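Local coordinates for cytoplasmic export protein 1 (Saccharomyces cerevisiae, PDB 3VWA), which belongs to the nuclear tRNA export machinery and may collect tRNAs from export receptors at the nuclear pore complex and deliver aminoacylated tRNAs to translation, at residues 394-405 against 431-442. Residues are numbered along the deposited sequence; the frame is centred on the assembly and turned at random.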
loop_
_atom_site.group_PDB
_atom_site.type_symbol
_atom_site.label_atom_id
_atom_site.label_comp_id
_atom_site.label_asym_id
_atom_site.label_seq_id
_atom_site.Cartn_x
_atom_site.Cartn_y
_atom_site.Cartn_z
ATOM N N ALA A 394 26.127 -10.656 -17.106
ATOM C CA ALA A 394 26.121 -11.922 -16.383
ATOM C C ALA A 394 25.400 -11.779 -15.061
ATOM O O ALA A 394 24.789 -12.737 -14.540
ATOM C CB ALA A 394 27.543 -12.412 -16.161
ATOM N N THR A 395 25.411 -10.568 -14.525
ATOM C CA THR A 395 24.732 -10.329 -13.238
ATOM C C THR A 395 23.193 -10.323 -13.406
ATOM O O THR A 395 22.445 -10.823 -12.506
ATOM C CB THR A 395 25.292 -9.083 -12.518
ATOM O OG1 THR A 395 25.222 -7.986 -13.425
ATOM C CG2 THR A 395 26.740 -9.275 -12.211
ATOM N N LEU A 396 22.697 -9.817 -14.544
ATOM C CA LEU A 396 21.249 -9.938 -14.778
ATOM C C LEU A 396 20.884 -11.425 -14.981
ATOM O O LEU A 396 19.876 -11.909 -14.432
ATOM C CB LEU A 396 20.756 -9.109 -15.963
ATOM C CG LEU A 396 19.455 -8.303 -15.824
ATOM C CD1 LEU A 396 18.633 -8.282 -17.100
ATOM C CD2 LEU A 396 18.586 -8.727 -14.648
ATOM N N ARG A 397 21.694 -12.147 -15.754
ATOM C CA ARG A 397 21.452 -13.605 -15.930
ATOM C C ARG A 397 21.471 -14.356 -14.617
ATOM O O ARG A 397 20.529 -15.103 -14.336
ATOM C CB ARG A 397 22.469 -14.241 -16.867
ATOM C CG ARG A 397 22.598 -13.503 -18.167
ATOM C CD ARG A 397 23.192 -14.398 -19.240
ATOM N NE ARG A 397 24.534 -14.922 -18.947
ATOM C CZ ARG A 397 25.673 -14.258 -19.193
ATOM N NH1 ARG A 397 25.656 -13.010 -19.680
ATOM N NH2 ARG A 397 26.847 -14.812 -18.951
ATOM N N LEU A 398 22.507 -14.156 -13.803
ATOM C CA LEU A 398 22.548 -14.779 -12.468
ATOM C C LEU A 398 21.326 -14.407 -11.629
ATOM O O LEU A 398 20.651 -15.260 -11.110
ATOM C CB LEU A 398 23.813 -14.413 -11.689
ATOM C CG LEU A 398 24.021 -15.094 -10.308
ATOM C CD1 LEU A 398 24.131 -16.600 -10.434
ATOM C CD2 LEU A 398 25.254 -14.522 -9.563
ATOM N N GLN A 399 21.013 -13.125 -11.508
ATOM C CA GLN A 399 19.845 -12.813 -10.687
ATOM C C GLN A 399 18.564 -13.402 -11.237
ATOM O O GLN A 399 17.711 -13.814 -10.444
ATOM C CB GLN A 399 19.668 -11.327 -10.404
ATOM C CG GLN A 399 20.792 -10.734 -9.569
ATOM C CD GLN A 399 20.985 -11.456 -8.245
ATOM O OE1 GLN A 399 21.949 -12.146 -8.088
ATOM N NE2 GLN A 399 20.058 -11.293 -7.299
ATOM N N THR A 400 18.378 -13.395 -12.563
ATOM C CA THR A 400 17.170 -14.006 -13.107
ATOM C C THR A 400 17.193 -15.462 -12.623
ATOM O O THR A 400 16.231 -15.955 -12.085
ATOM C CB THR A 400 17.114 -13.934 -14.647
ATOM O OG1 THR A 400 17.292 -12.577 -15.104
ATOM C CG2 THR A 400 15.799 -14.436 -15.160
ATOM N N LEU A 401 18.329 -16.126 -12.788
ATOM C CA LEU A 401 18.463 -17.506 -12.414
ATOM C C LEU A 401 18.040 -17.778 -10.985
ATOM O O LEU A 401 17.191 -18.640 -10.745
ATOM C CB LEU A 401 19.864 -18.014 -12.711
ATOM C CG LEU A 401 20.231 -19.424 -12.217
ATOM C CD1 LEU A 401 19.338 -20.539 -12.804
ATOM C CD2 LEU A 401 21.685 -19.611 -12.607
ATOM N N LYS A 402 18.567 -17.010 -10.057
ATOM C CA LYS A 402 18.276 -17.194 -8.627
ATOM C C LYS A 402 16.825 -16.858 -8.244
ATOM O O LYS A 402 16.401 -17.020 -7.087
ATOM C CB LYS A 402 19.130 -16.230 -7.814
ATOM C CG LYS A 402 20.618 -16.490 -7.794
ATOM C CD LYS A 402 21.201 -15.715 -6.619
ATOM C CE LYS A 402 22.721 -15.857 -6.548
ATOM N NZ LYS A 402 23.268 -15.325 -5.260
ATOM N N THR A 403 16.084 -16.286 -9.171
ATOM C CA THR A 403 14.732 -15.855 -8.863
ATOM C C THR A 403 13.724 -16.904 -9.347
ATOM O O THR A 403 12.574 -16.815 -9.024
ATOM C CB THR A 403 14.489 -14.460 -9.524
ATOM O OG1 THR A 403 15.384 -13.531 -8.907
ATOM C CG2 THR A 403 13.088 -13.944 -9.340
ATOM N N ILE A 404 14.165 -17.874 -10.147
ATOM C CA ILE A 404 13.275 -18.836 -10.783
ATOM C C ILE A 404 12.438 -19.611 -9.768
ATOM O O ILE A 404 11.237 -19.808 -9.982
ATOM C CB ILE A 404 14.086 -19.827 -11.680
ATOM C CG1 ILE A 404 14.432 -19.172 -13.023
ATOM C CG2 ILE A 404 13.287 -21.091 -11.961
ATOM C CD1 ILE A 404 15.477 -19.933 -13.840
ATOM N N PRO A 405 13.060 -20.056 -8.665
ATOM C CA PRO A 405 12.276 -20.788 -7.694
ATOM C C PRO A 405 11.072 -20.030 -7.120
ATOM O O PRO A 405 10.101 -20.645 -6.711
ATOM C CB PRO A 405 13.278 -21.055 -6.580
ATOM C CG PRO A 405 14.554 -21.218 -7.341
ATOM C CD PRO A 405 14.495 -20.061 -8.318
ATOM N N SER A 431 29.159 -19.042 -19.885
ATOM C CA SER A 431 30.501 -18.529 -19.719
ATOM C C SER A 431 30.869 -18.114 -18.284
ATOM O O SER A 431 32.020 -18.216 -17.911
ATOM C CB SER A 431 30.749 -17.373 -20.698
ATOM O OG SER A 431 29.773 -16.369 -20.524
ATOM N N ASP A 432 29.904 -17.684 -17.470
ATOM C CA ASP A 432 30.158 -17.359 -16.069
ATOM C C ASP A 432 30.071 -18.596 -15.123
ATOM O O ASP A 432 29.085 -19.353 -15.139
ATOM C CB ASP A 432 29.189 -16.241 -15.638
ATOM C CG ASP A 432 29.528 -15.659 -14.286
ATOM O OD1 ASP A 432 30.161 -14.589 -14.237
ATOM O OD2 ASP A 432 29.130 -16.252 -13.267
ATOM N N VAL A 433 31.110 -18.789 -14.302
ATOM C CA VAL A 433 31.198 -19.925 -13.387
ATOM C C VAL A 433 30.107 -19.844 -12.323
ATOM O O VAL A 433 29.543 -20.871 -11.880
ATOM C CB VAL A 433 32.611 -20.055 -12.743
ATOM C CG1 VAL A 433 32.919 -18.862 -11.835
ATOM C CG2 VAL A 433 32.743 -21.357 -11.947
ATOM N N GLU A 434 29.795 -18.617 -11.921
ATOM C CA GLU A 434 28.793 -18.407 -10.896
ATOM C C GLU A 434 27.379 -18.930 -11.367
ATOM O O GLU A 434 26.665 -19.609 -10.619
ATOM C CB GLU A 434 28.853 -16.959 -10.438
ATOM C CG GLU A 434 28.186 -16.656 -9.105
ATOM C CD GLU A 434 28.837 -17.364 -7.922
ATOM O OE1 GLU A 434 30.053 -17.683 -7.998
ATOM O OE2 GLU A 434 28.135 -17.598 -6.912
ATOM N N ILE A 435 27.067 -18.701 -12.628
ATOM C CA ILE A 435 25.830 -19.102 -13.236
ATOM C C ILE A 435 25.802 -20.591 -13.393
ATOM O O ILE A 435 24.773 -21.209 -13.117
ATOM C CB ILE A 435 25.605 -18.394 -14.607
ATOM C CG1 ILE A 435 25.392 -16.895 -14.386
ATOM C CG2 ILE A 435 24.396 -18.991 -15.356
ATOM C CD1 ILE A 435 25.220 -16.070 -15.672
ATOM N N ARG A 436 26.919 -21.179 -13.840
ATOM C CA ARG A 436 27.056 -22.657 -13.847
ATOM C C ARG A 436 26.833 -23.337 -12.503
ATOM O O ARG A 436 26.115 -24.359 -12.443
ATOM C CB ARG A 436 28.353 -23.150 -14.525
ATOM C CG ARG A 436 28.497 -22.546 -15.965
ATOM C CD ARG A 436 29.446 -23.295 -16.859
ATOM N NE ARG A 436 30.775 -23.477 -16.240
ATOM C CZ ARG A 436 31.758 -22.575 -16.212
ATOM N NH1 ARG A 436 32.912 -22.911 -15.629
ATOM N NH2 ARG A 436 31.608 -21.360 -16.768
ATOM N N THR A 437 27.443 -22.778 -11.455
ATOM C CA THR A 437 27.334 -23.258 -10.071
ATOM C C THR A 437 25.856 -23.203 -9.633
ATOM O O THR A 437 25.286 -24.219 -9.174
ATOM C CB THR A 437 28.256 -22.425 -9.128
ATOM O OG1 THR A 437 29.605 -22.445 -9.633
ATOM C CG2 THR A 437 28.283 -22.967 -7.671
ATOM N N TRP A 438 25.220 -22.045 -9.813
ATOM C CA TRP A 438 23.847 -21.850 -9.358
ATOM C C TRP A 438 22.852 -22.662 -10.181
ATOM O O TRP A 438 21.842 -23.116 -9.632
ATOM C CB TRP A 438 23.450 -20.371 -9.319
ATOM C CG TRP A 438 23.808 -19.721 -8.016
ATOM C CD1 TRP A 438 24.963 -19.012 -7.717
ATOM C CD2 TRP A 438 23.070 -19.784 -6.766
ATOM N NE1 TRP A 438 24.972 -18.607 -6.407
ATOM C CE2 TRP A 438 23.880 -19.059 -5.773
ATOM C CE3 TRP A 438 21.882 -20.385 -6.359
ATOM C CZ2 TRP A 438 23.469 -18.909 -4.463
ATOM C CZ3 TRP A 438 21.488 -20.237 -5.022
ATOM C CH2 TRP A 438 22.263 -19.525 -4.101
ATOM N N THR A 439 23.109 -22.851 -11.477
ATOM C CA THR A 439 22.185 -23.640 -12.283
ATOM C C THR A 439 21.911 -25.035 -11.726
ATOM O O THR A 439 20.763 -25.487 -11.715
ATOM C CB THR A 439 22.653 -23.799 -13.757
ATOM O OG1 THR A 439 22.757 -22.500 -14.355
ATOM C CG2 THR A 439 21.623 -24.646 -14.572
ATOM N N VAL A 440 22.960 -25.716 -11.273
ATOM C CA VAL A 440 22.761 -27.066 -10.743
ATOM C C VAL A 440 21.958 -27.089 -9.399
ATOM O O VAL A 440 21.181 -28.036 -9.126
ATOM C CB VAL A 440 24.103 -27.906 -10.744
ATOM C CG1 VAL A 440 25.115 -27.408 -9.724
ATOM C CG2 VAL A 440 23.840 -29.383 -10.514
ATOM N N ILE A 441 22.161 -26.047 -8.603
ATOM C CA ILE A 441 21.416 -25.776 -7.350
ATOM C C ILE A 441 19.961 -25.570 -7.720
ATOM O O ILE A 441 19.098 -26.274 -7.209
ATOM C CB ILE A 441 21.994 -24.543 -6.599
ATOM C CG1 ILE A 441 23.487 -24.734 -6.334
ATOM C CG2 ILE A 441 21.311 -24.306 -5.260
ATOM C CD1 ILE A 441 23.813 -25.837 -5.334
ATOM N N ILE A 442 19.697 -24.700 -8.706
ATOM C CA ILE A 442 18.296 -24.399 -9.077
ATOM C C ILE A 442 17.591 -25.629 -9.655
ATOM O O ILE A 442 16.380 -25.861 -9.380
ATOM C CB ILE A 442 18.177 -23.185 -10.068
ATOM C CG1 ILE A 442 18.626 -21.839 -9.443
ATOM C CG2 ILE A 442 16.783 -23.039 -10.592
ATOM C CD1 ILE A 442 18.161 -21.644 -7.980
#
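The carbonyl oxygen Ile435 O is gripped twice, by Thr439 N along the helix and by Thr439 OG1 (2.7 Å from Ile435 O), the two arriving on opposite faces of the carbonyl plane. With its hydroxyl so folded back, and also hydrogen-bonded to Thr427 of helix 413-427, Thr439 can sit in an apolar interface: Leu401 CD2 rests 3.5 Å from Thr439 OG1. Leu401 is a knob in the hole formed by Ile435, Trp438, Thr439 and Ile442. Its CG stands anti to the backbone N (chi1 173°), which lays CD2 against the Thr439 hydroxyl while CD1 lies 3.7 Å from Ile442 CG1.

Ile435 returns the fit among Ala394, Arg397, Leu398 and Leu401. Its slender end crosses the arginine chain at about a right angle, with Ile435 CD1 3.5 Å from Arg397 CB; the arginine's charged end turns to a salt bridge with Asp430. At the partly exposed border, Lys402 serves as a long aliphatic arm, its CE 3.7 Å from the centroid of the Trp438 five-membered ring in a CH-pi contact, while Leu398 CD1 meets Trp438 CD1 at 3.7 Å.

No hydrogen bond crosses between 394-405 and 431-442, whose helical stretches run nearly parallel (9°) with axes 9.6 Å apart at closest approach. Such knobs-into-holes packing between like-directed helices, one of them within HEAT repeat 1, is characteristic of successive layers in a HEAT-repeat solenoid.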